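PDB 2JLM: putative phosphinothricin n-acetyltransferase from Acinetobacter baylyi, which probably transfers the acetyl group of acetyl-CoA to the amino group of L-methionine sulfoximine and L-methionine sulfone. Local coordinates for residues D[150-155]-D[165-170]; D[39-44]-D[156-161]; D[123-128]-D[170-175]; D[94-99]-D[110-115]; D[59-64]-D[77-82]. All coordinates share one frame; numbering follows the deposited sequence.

Overall arrangement
Interactions 1, 3 and 5 are antiparallel strand pairings in one mixed sheet, held mainly by backbone hydrogen bonds. Interactions 1 and 3 flank the same strand, 162-172, and share Q170. Interactions 1, 2 and 3 lie about 15 to 17 Å from the chain centre, and all meet the second subunit. Interaction 4 is the most central. It packs helix 107-121 on strand 91-98 through apolar and sulfur contacts, with no hydrogen bond across it. Interaction 5 pairs the two strands of hairpin 63-68 and 73-81, next to strand 91-98, and mixes backbone bonds with aromatic packing. Interaction 2 ties a loop to the far end of strand 148-159 through side chains gripping carbonyls.

Interaction 1. Residues D[150-155]-D[165-170]; sequences SGTIQQ and DAAFYQ
S150 starts the pairing with two bonds. S150 N gives a nearly straight hydrogen bond to F168 O (2.7 Å). S150 OG, anti to the carbonyl carbon, donates to an in-plane lone pair of Q170 OE1 (2.8 Å). Q170 reaches it with CG in the crowded position between N and C (chi1 81°) and the chain extended beyond. G151 has phi 148°, a backbone that calls for glycine. Its O takes F168 N almost along the C=O axis and also sits at the edge of the F168 ring. T152 and A167 form a non-hydrogen-bonded antiparallel pair, and T152 OG1 lies 3.4 Å from A167 CB. That hydroxyl is bonded to H149. I153 exchanges backbone bonds with A166, while its CD1 packs 3.7 Å from F168 CE1. At Q154 and Q155 the chain turns a corner. D165 OD2 catches Q155 N there with its anti lone pair (2.7 Å). The Q155 side chain turns to H125 of the second subunit. The two strands form the hairpin 148-159 and 162-172. A166 and F168 face C130 of strand 126-132, Y169 rests on helix 136-144, and the second subunit bonds to the backbone of S150 and T152.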
# COMPACT_ATOMS: atom_id res chain seq x y z
N SER D 150 14.61 15.81 25.07
CA SER D 150 15.89 15.33 24.53
C SER D 150 16.96 16.41 24.60
O SER D 150 18.16 16.12 24.58
CB SER D 150 15.73 14.88 23.07
OG SER D 150 14.76 13.87 22.93
N GLY D 151 16.50 17.66 24.67
CA GLY D 151 17.38 18.79 24.77
C GLY D 151 16.74 19.97 24.07
O GLY D 151 15.67 19.84 23.48
N THR D 152 17.43 21.11 24.10
CA THR D 152 16.88 22.35 23.57
C THR D 152 17.98 23.15 22.87
O THR D 152 19.02 23.39 23.45
CB THR D 152 16.30 23.19 24.72
OG1 THR D 152 15.14 22.54 25.25
CG2 THR D 152 15.94 24.60 24.23
N ILE D 153 17.74 23.55 21.63
CA ILE D 153 18.68 24.41 20.92
C ILE D 153 18.31 25.88 21.13
O ILE D 153 17.38 26.40 20.52
CB ILE D 153 18.75 24.07 19.42
CG1 ILE D 153 19.15 22.60 19.24
CG2 ILE D 153 19.76 24.98 18.72
CD1 ILE D 153 19.24 22.14 17.83
N GLN D 154 19.05 26.54 22.02
CA GLN D 154 18.72 27.89 22.43
C GLN D 154 18.85 28.86 21.27
O GLN D 154 19.81 28.80 20.51
CB GLN D 154 19.60 28.31 23.61
CG GLN D 154 19.82 27.18 24.60
CD GLN D 154 20.55 27.61 25.86
OE1 GLN D 154 20.61 28.79 26.18
NE2 GLN D 154 21.10 26.65 26.58
N GLN D 155 17.86 29.74 21.14
CA GLN D 155 17.87 30.81 20.15
C GLN D 155 18.04 30.29 18.74
O GLN D 155 18.57 30.98 17.87
CB GLN D 155 18.96 31.83 20.48
CG GLN D 155 18.90 32.35 21.91
CD GLN D 155 19.60 33.69 22.11
OE1 GLN D 155 20.43 34.10 21.31
NE2 GLN D 155 19.27 34.37 23.21
N ASP D 165 13.74 29.45 21.51
CA ASP D 165 14.41 28.22 21.86
C ASP D 165 13.58 27.08 21.28
O ASP D 165 12.36 27.06 21.45
CB ASP D 165 14.52 28.09 23.38
CG ASP D 165 15.41 29.16 23.99
OD1 ASP D 165 15.39 29.32 25.23
OD2 ASP D 165 16.14 29.83 23.22
N ALA D 166 14.22 26.15 20.59
CA ALA D 166 13.54 24.99 20.03
C ALA D 166 13.80 23.77 20.92
O ALA D 166 14.90 23.23 20.93
CB ALA D 166 14.03 24.73 18.63
N ALA D 167 12.79 23.35 21.67
CA ALA D 167 12.95 22.19 22.54
C ALA D 167 12.60 20.93 21.76
O ALA D 167 11.69 20.95 20.93
CB ALA D 167 12.06 22.31 23.76
N PHE D 168 13.34 19.86 22.00
CA PHE D 168 13.07 18.59 21.34
C PHE D 168 12.56 17.57 22.31
O PHE D 168 13.15 17.34 23.36
CB PHE D 168 14.30 18.08 20.60
CG PHE D 168 14.68 18.91 19.42
CD1 PHE D 168 15.49 20.03 19.58
CD2 PHE D 168 14.19 18.62 18.16
CE1 PHE D 168 15.83 20.81 18.50
CE2 PHE D 168 14.52 19.40 17.07
CZ PHE D 168 15.34 20.50 17.24
N TYR D 169 11.43 16.98 21.97
CA TYR D 169 10.87 15.90 22.76
C TYR D 169 10.77 14.65 21.89
O TYR D 169 10.43 14.71 20.70
CB TYR D 169 9.51 16.31 23.36
CG TYR D 169 9.68 17.30 24.50
CD1 TYR D 169 9.92 18.64 24.26
CD2 TYR D 169 9.66 16.87 25.83
CE1 TYR D 169 10.10 19.55 25.30
CE2 TYR D 169 9.84 17.77 26.88
CZ TYR D 169 10.06 19.11 26.60
OH TYR D 169 10.25 20.01 27.63
N GLN D 170 11.10 13.50 22.46
CA GLN D 170 11.07 12.27 21.68
C GLN D 170 10.35 11.17 22.44
O GLN D 170 10.36 11.12 23.68
CB GLN D 170 12.50 11.82 21.36
CG GLN D 170 13.17 11.06 22.52
CD GLN D 170 14.54 10.55 22.15
OE1 GLN D 170 15.53 11.28 22.23
NE2 GLN D 170 14.60 9.29 21.74

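Interaction 2. Residues D[39-44]-D[156-161]; sequences YDYKPR and AGFKFG
The tight part of this contact is where two side chains reach across to backbone carbonyls. Y41 OH donates to F158 O at 2.6 Å. The hydroxyl lies above the carbonyl plane, 33° out of it, while F158 O sits at the edge of the Y41 ring. K159 runs the other way past Y41. Its CG is anti to the backbone N (chi1 -160°) and the rest of the chain is fully extended. K159 CG passes 4.1 Å from Y41 CE2. K159 NZ ends near D40 O, 3.1 Å away, a weak hydrogen bond. The strongest partner of this ammonium is S35 O, and the carbonyls of I32 and L38 also accept from it. These oxygens would suit a charged amine in a buried place. Y39 adds a close contact without polarity: its CE1 lies 3.8 Å from G157 CA. G157 has no side chain, and the tyrosine lies close against its bare backbone. Y39 also stacks on Y88 of the second subunit.

The other side is looser. The CB of D40 points away from the strand, and D40 OD1 forms a salt bridge with R44 NH1 at 2.9 Å. F160 is exposed, and one face of its ring receives K159 CG of its own segment. D181 of the second subunit bonds to the backbone N of F160 and G161. Toward the end of strand 148-159, A156 and G157 both face L164, a classic beta bulge in the hairpin 148-159 and 162-172.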
# COMPACT_ATOMS: atom_id res chain seq x y z
N TYR D 39 7.22 27.42 11.76
CA TYR D 39 8.32 28.37 11.61
C TYR D 39 8.31 29.10 10.26
O TYR D 39 9.36 29.47 9.75
CB TYR D 39 9.66 27.71 11.94
CG TYR D 39 10.00 27.77 13.42
CD1 TYR D 39 11.29 28.04 13.86
CD2 TYR D 39 9.02 27.58 14.38
CE1 TYR D 39 11.60 28.10 15.22
CE2 TYR D 39 9.31 27.64 15.74
CZ TYR D 39 10.60 27.90 16.16
OH TYR D 39 10.90 27.96 17.51
N ASP D 40 7.11 29.31 9.72
CA ASP D 40 6.92 30.19 8.57
C ASP D 40 6.66 31.64 8.99
O ASP D 40 6.22 31.90 10.12
CB ASP D 40 5.73 29.73 7.73
CG ASP D 40 6.11 28.65 6.74
OD1 ASP D 40 6.43 27.52 7.18
OD2 ASP D 40 6.06 28.93 5.52
N TYR D 41 6.93 32.58 8.08
CA TYR D 41 6.59 33.99 8.29
C TYR D 41 5.30 34.35 7.55
O TYR D 41 4.38 34.93 8.12
CB TYR D 41 7.71 34.91 7.81
CG TYR D 41 8.98 34.82 8.61
CD1 TYR D 41 10.16 34.41 8.02
CD2 TYR D 41 9.00 35.15 9.96
CE1 TYR D 41 11.35 34.33 8.75
CE2 TYR D 41 10.17 35.07 10.71
CZ TYR D 41 11.35 34.65 10.09
OH TYR D 41 12.51 34.57 10.81
N LYS D 42 5.25 33.99 6.27
CA LYS D 42 4.13 34.35 5.41
C LYS D 42 3.19 33.16 5.21
O LYS D 42 3.64 32.01 5.14
CB LYS D 42 4.64 34.85 4.06
CG LYS D 42 5.69 35.94 4.15
N PRO D 43 1.89 33.43 5.11
CA PRO D 43 0.90 32.38 4.86
C PRO D 43 1.32 31.49 3.71
O PRO D 43 2.00 31.93 2.79
CB PRO D 43 -0.35 33.17 4.49
CG PRO D 43 -0.22 34.43 5.27
CD PRO D 43 1.25 34.75 5.31
N ARG D 44 0.90 30.22 3.76
CA ARG D 44 1.21 29.27 2.70
C ARG D 44 0.17 29.39 1.58
O ARG D 44 -1.00 29.65 1.84
CB ARG D 44 1.22 27.85 3.26
CG ARG D 44 2.07 27.68 4.50
CD ARG D 44 3.47 27.18 4.18
NE ARG D 44 3.56 25.72 4.27
CZ ARG D 44 3.96 25.06 5.35
NH1 ARG D 44 4.33 25.71 6.44
NH2 ARG D 44 4.01 23.73 5.34
N ALA D 156 17.58 29.06 18.51
CA ALA D 156 17.62 28.46 17.19
C ALA D 156 16.68 29.15 16.21
O ALA D 156 16.94 29.17 15.01
CB ALA D 156 17.28 26.98 17.28
N GLY D 157 15.57 29.69 16.72
CA GLY D 157 14.60 30.32 15.85
C GLY D 157 14.50 31.83 15.98
O GLY D 157 14.89 32.41 16.98
N PHE D 158 13.97 32.48 14.96
CA PHE D 158 13.72 33.91 15.08
C PHE D 158 12.34 34.22 14.49
O PHE D 158 12.07 33.94 13.33
CB PHE D 158 14.82 34.73 14.40
CG PHE D 158 14.67 36.22 14.58
CD1 PHE D 158 15.05 36.83 15.77
CD2 PHE D 158 14.12 37.00 13.58
CE1 PHE D 158 14.89 38.20 15.95
CE2 PHE D 158 13.96 38.37 13.76
CZ PHE D 158 14.34 38.97 14.94
N LYS D 159 11.46 34.78 15.32
CA LYS D 159 10.13 35.17 14.89
C LYS D 159 9.55 36.25 15.80
O LYS D 159 9.84 36.30 17.01
CB LYS D 159 9.19 33.96 14.87
CG LYS D 159 7.95 34.16 14.00
CD LYS D 159 7.05 32.92 14.03
CE LYS D 159 5.91 33.02 13.01
NZ LYS D 159 5.07 31.79 12.99
N PHE D 160 8.74 37.13 15.22
CA PHE D 160 8.16 38.24 15.96
C PHE D 160 9.25 39.09 16.59
O PHE D 160 9.08 39.61 17.69
CB PHE D 160 7.22 37.73 17.06
CG PHE D 160 6.10 36.87 16.54
CD1 PHE D 160 5.18 37.38 15.63
CD2 PHE D 160 5.95 35.56 16.97
CE1 PHE D 160 4.14 36.60 15.16
CE2 PHE D 160 4.91 34.76 16.50
CZ PHE D 160 4.00 35.29 15.59
N GLY D 161 10.38 39.20 15.89
CA GLY D 161 11.49 40.04 16.34
C GLY D 161 12.27 39.50 17.53
O GLY D 161 13.00 40.24 18.17

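Interaction 3. Residues D[123-128]-D[170-175]; sequences EVHVMV and QLTLDT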
# COMPACT_ATOMS: atom_id res chain seq x y z
N GLU D 123 6.07 0.78 12.26
CA GLU D 123 7.41 0.34 12.65
C GLU D 123 8.35 1.51 12.93
O GLU D 123 9.56 1.40 12.73
CB GLU D 123 8.01 -0.60 11.60
CG GLU D 123 7.22 -1.88 11.40
CD GLU D 123 7.22 -2.76 12.64
OE1 GLU D 123 6.18 -2.80 13.33
OE2 GLU D 123 8.25 -3.41 12.92
N VAL D 124 7.77 2.62 13.37
CA VAL D 124 8.53 3.78 13.82
C VAL D 124 9.25 3.42 15.10
O VAL D 124 8.69 2.74 15.95
CB VAL D 124 7.61 4.99 14.10
CG1 VAL D 124 8.38 6.10 14.82
CG2 VAL D 124 7.02 5.52 12.79
N HIS D 125 10.49 3.87 15.24
CA HIS D 125 11.22 3.66 16.49
C HIS D 125 11.16 4.89 17.38
O HIS D 125 11.00 4.77 18.59
CB HIS D 125 12.68 3.30 16.22
CG HIS D 125 13.44 2.93 17.45
ND1 HIS D 125 13.03 1.93 18.31
CD2 HIS D 125 14.61 3.40 17.96
CE1 HIS D 125 13.90 1.82 19.31
NE2 HIS D 125 14.86 2.70 19.11
N VAL D 126 11.30 6.07 16.77
CA VAL D 126 11.30 7.31 17.52
C VAL D 126 10.41 8.37 16.86
O VAL D 126 10.50 8.62 15.67
CB VAL D 126 12.73 7.90 17.65
CG1 VAL D 126 12.66 9.30 18.22
CG2 VAL D 126 13.62 7.02 18.52
N MET D 127 9.55 9.00 17.65
CA MET D 127 8.82 10.18 17.20
C MET D 127 9.43 11.41 17.85
O MET D 127 9.57 11.45 19.07
CB MET D 127 7.35 10.09 17.59
CG MET D 127 6.63 8.89 17.00
SD MET D 127 4.93 8.82 17.59
CE MET D 127 4.28 10.37 17.00
N VAL D 128 9.80 12.40 17.06
CA VAL D 128 10.34 13.64 17.62
C VAL D 128 9.38 14.78 17.44
O VAL D 128 8.91 15.04 16.32
CB VAL D 128 11.63 14.05 16.91
CG1 VAL D 128 12.11 15.42 17.44
CG2 VAL D 128 12.69 12.98 17.09
N GLN D 170 11.10 13.50 22.46
CA GLN D 170 11.07 12.27 21.68
C GLN D 170 10.35 11.17 22.44
O GLN D 170 10.36 11.12 23.68
CB GLN D 170 12.50 11.82 21.36
CG GLN D 170 13.17 11.06 22.52
CD GLN D 170 14.54 10.55 22.15
OE1 GLN D 170 15.53 11.28 22.23
NE2 GLN D 170 14.60 9.29 21.74
N LEU D 171 9.73 10.28 21.68
CA LEU D 171 9.08 9.12 22.25
C LEU D 171 9.69 7.90 21.58
O LEU D 171 9.65 7.78 20.36
CB LEU D 171 7.58 9.18 21.98
CG LEU D 171 6.77 7.92 22.27
CD1 LEU D 171 6.67 7.71 23.77
CD2 LEU D 171 5.39 8.01 21.63
N THR D 172 10.26 7.00 22.38
CA THR D 172 10.87 5.79 21.81
C THR D 172 9.92 4.60 21.90
O THR D 172 9.41 4.28 22.96
CB THR D 172 12.23 5.47 22.48
OG1 THR D 172 13.04 6.65 22.49
CG2 THR D 172 12.96 4.37 21.71
N LEU D 173 9.67 3.97 20.76
CA LEU D 173 8.73 2.87 20.68
C LEU D 173 9.46 1.54 20.76
O LEU D 173 10.68 1.49 20.61
CB LEU D 173 7.92 2.95 19.38
CG LEU D 173 7.15 4.26 19.13
CD1 LEU D 173 6.38 4.20 17.81
CD2 LEU D 173 6.20 4.56 20.29
N ASP D 174 8.70 0.47 21.00
CA ASP D 174 9.25 -0.89 21.03
C ASP D 174 9.51 -1.42 19.62
O ASP D 174 10.33 -2.32 19.44
CB ASP D 174 8.30 -1.83 21.78
CG ASP D 174 8.35 -1.63 23.27
OD1 ASP D 174 9.47 -1.47 23.81
OD2 ASP D 174 7.28 -1.64 23.92
N THR D 175 8.82 -0.87 18.63
CA THR D 175 9.10 -1.22 17.25
C THR D 175 10.25 -0.35 16.72
O THR D 175 10.57 0.69 17.31
CB THR D 175 7.85 -1.06 16.36
OG1 THR D 175 7.42 0.31 16.35
CG2 THR D 175 6.73 -1.94 16.88
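H125 O is the firmest anchor, gripped twice. L173 N gives H125 O an almost straight hydrogen bond (2.7 Å, 177° at the hydrogen), and T172 CA adds a CA-H...O contact. The H125 imidazole is fixed from both nitrogens. H125 ND1 donates to T175 O at 2.9 Å; the oxygen lies in the ring plane, but the donor stands 31° out of the carbonyl plane. NE2 is bonded to Q155 of the second subunit, and W163 of that subunit stacks on the ring. T172 CG2 lies over one face, 3.9 Å from the H125 ring centroid, a CH-pi contact. The ring has CG anti to the backbone N (chi1 -174°). V124 O is gripped by T175 OG1 at 2.8 Å. L173 CD1 packs on V124 CB, 4.0 Å away. Beyond, M127 and L171 exchange two backbone bonds. Their side chains lie side by side, with M127 SD 4.1 Å from L171 CD2. On the other face, V126 touches T172 and Q170, and Q170 NE2 bonds to T172 OG1 (3.2 Å). This is an antiparallel pairing of strands 126-132 and 162-172 in the GNAT sheet, prolonged past the regular strands by one backbone bond, L173 N to H125 O, and by the side-chain bonds of H125 and T175.

Interaction 4. Residues D[94-99]-D[110-115]; sequences HSVYIH and HLMNEL
M112 reaches H94 by bending its chain. CG is anti to the carbonyl carbon, and bends at chi2 (-50°) and chi3 then fold the thioether back toward H94. The methyl M112 CE lies over one face of the imidazole, 3.5 Å from H94 CE1. The sulfur approaches obliquely, with M112 SD 3.5 Å from H94 ND1. No hydrogen bond is found for this buried nitrogen anywhere in the model. H94 reaches toward the helix with CG in the crowded position between N and C (chi1 65°). H94 CB meets L115 CD2 at 3.6 Å; L115 has CG anti to its backbone N. F147 and H142 also meet the H94 ring. The strand and the helix belong to the beta-alpha-beta unit formed by strand 91-98, helix 107-121 and strand 126-132, part of the GNAT fold. The axes of the short segments are 9.3 Å apart at closest approach and cross at 151°. V96 spreads its two methyls along the helix. V96 CG1, in the crowded position, faces M112 SD at 4.1 Å, and V96 CG2, anti to the backbone N, meets L111 CB at 4.2 Å. L111 holds CG anti to the carbonyl carbon and extends CD1 to I98 CD1, 3.7 Å away. L111 and V96 also touch A77 of the neighbouring strand.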
# COMPACT_ATOMS: atom_id res chain seq x y z
N HIS D 94 6.62 14.60 14.11
CA HIS D 94 5.18 14.77 14.03
C HIS D 94 4.78 16.19 14.34
O HIS D 94 5.52 16.95 14.98
CB HIS D 94 4.49 13.87 15.06
CG HIS D 94 4.80 14.26 16.47
ND1 HIS D 94 3.95 15.03 17.24
CD2 HIS D 94 5.88 14.00 17.25
CE1 HIS D 94 4.49 15.22 18.43
NE2 HIS D 94 5.66 14.61 18.46
N SER D 95 3.57 16.54 13.92
CA SER D 95 2.99 17.81 14.29
C SER D 95 1.48 17.65 14.44
O SER D 95 0.88 16.73 13.89
CB SER D 95 3.33 18.88 13.25
OG SER D 95 3.17 18.38 11.93
N VAL D 96 0.89 18.53 15.24
CA VAL D 96 -0.54 18.49 15.49
C VAL D 96 -1.06 19.92 15.59
O VAL D 96 -0.51 20.73 16.34
CB VAL D 96 -0.86 17.66 16.75
CG1 VAL D 96 -0.00 18.11 17.92
CG2 VAL D 96 -2.36 17.74 17.09
N TYR D 97 -2.08 20.23 14.81
CA TYR D 97 -2.67 21.57 14.81
C TYR D 97 -4.15 21.50 15.12
O TYR D 97 -4.88 20.72 14.53
CB TYR D 97 -2.46 22.25 13.46
CG TYR D 97 -1.01 22.35 13.06
CD1 TYR D 97 -0.43 21.37 12.27
CD2 TYR D 97 -0.22 23.42 13.46
CE1 TYR D 97 0.90 21.44 11.90
CE2 TYR D 97 1.12 23.51 13.09
CZ TYR D 97 1.67 22.50 12.30
OH TYR D 97 2.99 22.56 11.90
N ILE D 98 -4.58 22.33 16.06
CA ILE D 98 -5.99 22.36 16.43
C ILE D 98 -6.60 23.65 15.94
O ILE D 98 -5.99 24.72 16.06
CB ILE D 98 -6.21 22.25 17.94
CG1 ILE D 98 -5.62 20.94 18.45
CG2 ILE D 98 -7.69 22.29 18.25
CD1 ILE D 98 -5.88 19.77 17.51
N HIS D 99 -7.81 23.55 15.40
CA HIS D 99 -8.53 24.71 14.89
C HIS D 99 -8.72 25.73 16.01
O HIS D 99 -8.91 25.35 17.17
CB HIS D 99 -9.88 24.29 14.32
CG HIS D 99 -10.69 25.44 13.82
ND1 HIS D 99 -11.32 26.33 14.66
CD2 HIS D 99 -10.99 25.83 12.56
CE1 HIS D 99 -11.96 27.24 13.95
NE2 HIS D 99 -11.78 26.95 12.67
N HIS D 110 -6.08 13.48 21.89
CA HIS D 110 -6.75 12.44 21.10
C HIS D 110 -6.02 12.17 19.79
O HIS D 110 -5.74 11.02 19.45
CB HIS D 110 -8.19 12.86 20.76
CG HIS D 110 -9.09 12.94 21.94
ND1 HIS D 110 -9.29 11.88 22.80
CD2 HIS D 110 -9.87 13.95 22.39
CE1 HIS D 110 -10.14 12.24 23.74
NE2 HIS D 110 -10.51 13.49 23.52
N LEU D 111 -5.73 13.23 19.05
CA LEU D 111 -5.02 13.09 17.79
C LEU D 111 -3.64 12.49 18.01
O LEU D 111 -3.23 11.56 17.30
CB LEU D 111 -4.94 14.43 17.06
CG LEU D 111 -6.29 14.85 16.44
CD1 LEU D 111 -6.33 16.35 16.14
CD2 LEU D 111 -6.62 14.03 15.18
N MET D 112 -2.92 12.98 19.02
CA MET D 112 -1.61 12.42 19.33
C MET D 112 -1.72 10.93 19.68
O MET D 112 -0.93 10.12 19.20
CB MET D 112 -0.90 13.19 20.45
CG MET D 112 -0.20 14.46 19.97
SD MET D 112 0.86 14.18 18.53
CE MET D 112 1.98 12.97 19.22
N ASN D 113 -2.71 10.57 20.49
CA ASN D 113 -2.89 9.16 20.81
C ASN D 113 -3.10 8.31 19.57
O ASN D 113 -2.56 7.21 19.45
CB ASN D 113 -4.05 8.97 21.80
CG ASN D 113 -3.61 9.10 23.25
OD1 ASN D 113 -2.48 8.75 23.61
ND2 ASN D 113 -4.50 9.60 24.09
N GLU D 114 -3.90 8.80 18.64
CA GLU D 114 -4.18 8.05 17.43
C GLU D 114 -2.91 8.00 16.54
O GLU D 114 -2.57 6.95 15.99
CB GLU D 114 -5.39 8.66 16.70
CG GLU D 114 -6.02 7.78 15.62
CD GLU D 114 -6.83 6.60 16.17
OE1 GLU D 114 -6.96 6.46 17.41
OE2 GLU D 114 -7.34 5.80 15.35
N LEU D 115 -2.20 9.12 16.44
CA LEU D 115 -0.94 9.15 15.67
C LEU D 115 0.10 8.19 16.22
O LEU D 115 0.82 7.55 15.46
CB LEU D 115 -0.35 10.56 15.67
CG LEU D 115 0.69 10.78 14.57
CD1 LEU D 115 0.01 10.65 13.21
CD2 LEU D 115 1.34 12.14 14.73

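Interaction 5. Residues D[59-64]-D[77-82]; sequences NNFPII and ASWGSF
The two chains run antiparallel, and I64 and A77 form a hydrogen-bonded pair, with I64 N bonded to A77 O and A77 N to I64 O. Farther along, side chains do most of the work. S78 OG, anti to its backbone N, donates to P62 O at 2.7 Å, in the carbonyl plane. The same hydroxyl is hydrogen-bonded to K56 NZ of helix 46-58. P62 sets CG and CD over one face of the W79 indole. P62 CG stands 3.5 Å from the centroid of the six-membered ring of W79, only 6° off the normal, a CH-pi contact over the face. P62 CD comes within 3.3 Å of W79 CE2. The indole comes to this place with CG in the crowded position between N and C (chi1 73°).

F61 meets W79 obliquely. The ring planes are 67° apart, and F61 CD1 is 3.4 Å from W79 NE1. That N-H is bonded to a bound di(hydroxyethyl)ether, probably from the crystallisation liquor. One face of the F61 ring receives G80 CA, 3.8 Å from its centroid. N59 CB lies over the centre of the opposite face, so the phenyl ring lies between G80 CA and the CB of N59. Just before F61, N60 has positive phi and closes helix 46-58 with a Schellman motif. W79 is backed by L115 and A119 of helix 107-121. The pairing belongs to the beta hairpin of strands 63-68 and 73-81, which forms part of the central sheet of the GNAT fold.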
# COMPACT_ATOMS: atom_id res chain seq x y z
N ASN D 59 5.21 9.41 0.40
CA ASN D 59 5.93 8.79 1.51
C ASN D 59 5.08 7.95 2.44
O ASN D 59 5.59 7.38 3.41
CB ASN D 59 6.64 9.86 2.32
CG ASN D 59 7.83 10.44 1.60
OD1 ASN D 59 8.81 9.74 1.35
ND2 ASN D 59 7.75 11.72 1.26
N ASN D 60 3.78 7.89 2.17
CA ASN D 60 2.90 7.11 3.02
C ASN D 60 2.91 7.71 4.44
O ASN D 60 2.84 7.00 5.43
CB ASN D 60 3.36 5.65 3.03
CG ASN D 60 2.32 4.71 3.62
OD1 ASN D 60 1.17 4.70 3.19
ND2 ASN D 60 2.73 3.92 4.60
N PHE D 61 3.03 9.03 4.51
CA PHE D 61 2.91 9.76 5.76
C PHE D 61 1.44 9.97 6.10
O PHE D 61 0.69 10.53 5.29
CB PHE D 61 3.61 11.11 5.68
CG PHE D 61 5.11 11.01 5.59
CD1 PHE D 61 5.78 9.91 6.09
CD2 PHE D 61 5.85 12.03 5.03
CE1 PHE D 61 7.16 9.82 6.01
CE2 PHE D 61 7.23 11.96 4.94
CZ PHE D 61 7.89 10.85 5.44
N PRO D 62 1.02 9.53 7.29
CA PRO D 62 -0.41 9.65 7.63
C PRO D 62 -0.82 11.09 7.87
O PRO D 62 0.00 11.91 8.30
CB PRO D 62 -0.52 8.84 8.92
CG PRO D 62 0.85 8.87 9.52
CD PRO D 62 1.82 8.96 8.38
N ILE D 63 -2.07 11.42 7.57
CA ILE D 63 -2.66 12.67 8.02
C ILE D 63 -3.97 12.31 8.71
O ILE D 63 -4.95 11.95 8.06
CB ILE D 63 -2.92 13.65 6.86
CG1 ILE D 63 -1.75 13.67 5.88
CG2 ILE D 63 -3.17 15.06 7.39
CD1 ILE D 63 -1.97 14.64 4.71
N ILE D 64 -3.97 12.37 10.04
CA ILE D 64 -5.12 11.97 10.83
C ILE D 64 -5.91 13.18 11.30
O ILE D 64 -5.38 14.05 11.99
CB ILE D 64 -4.70 11.11 12.04
CG1 ILE D 64 -3.91 9.88 11.58
CG2 ILE D 64 -5.92 10.66 12.82
CD1 ILE D 64 -3.42 8.99 12.74
N ALA D 77 -3.29 15.70 12.73
CA ALA D 77 -1.95 15.38 13.17
C ALA D 77 -1.28 14.64 12.03
O ALA D 77 -1.96 14.03 11.20
CB ALA D 77 -1.98 14.51 14.42
N SER D 78 0.04 14.71 11.98
CA SER D 78 0.75 14.11 10.87
C SER D 78 2.22 13.94 11.26
O SER D 78 2.64 14.44 12.30
CB SER D 78 0.62 15.00 9.64
OG SER D 78 1.16 14.38 8.49
N TRP D 79 2.98 13.23 10.44
CA TRP D 79 4.44 13.23 10.59
C TRP D 79 5.14 13.30 9.24
O TRP D 79 4.53 13.12 8.20
CB TRP D 79 4.95 12.06 11.43
CG TRP D 79 4.89 10.72 10.77
CD1 TRP D 79 5.51 10.35 9.61
CD2 TRP D 79 4.21 9.55 11.25
NE1 TRP D 79 5.24 9.04 9.32
CE2 TRP D 79 4.44 8.53 10.32
CE3 TRP D 79 3.42 9.28 12.37
CZ2 TRP D 79 3.92 7.25 10.47
CZ3 TRP D 79 2.90 8.02 12.52
CH2 TRP D 79 3.15 7.01 11.57
N GLY D 80 6.43 13.60 9.28
CA GLY D 80 7.27 13.63 8.11
C GLY D 80 8.67 13.24 8.51
O GLY D 80 8.92 12.79 9.64
N SER D 81 9.61 13.40 7.60
CA SER D 81 11.00 13.09 7.90
C SER D 81 11.48 13.98 9.04
O SER D 81 11.13 15.16 9.10
CB SER D 81 11.86 13.31 6.65
OG SER D 81 13.05 12.55 6.72
N PHE D 82 12.25 13.42 9.97
CA PHE D 82 12.94 14.23 10.97
C PHE D 82 14.23 14.83 10.39
O PHE D 82 14.38 16.04 10.33
CB PHE D 82 13.23 13.43 12.25
CG PHE D 82 14.13 14.15 13.23
CD1 PHE D 82 15.30 13.55 13.70
CD2 PHE D 82 13.81 15.44 13.68
CE1 PHE D 82 16.13 14.22 14.61
CE2 PHE D 82 14.64 16.12 14.59
CZ PHE D 82 15.80 15.50 15.06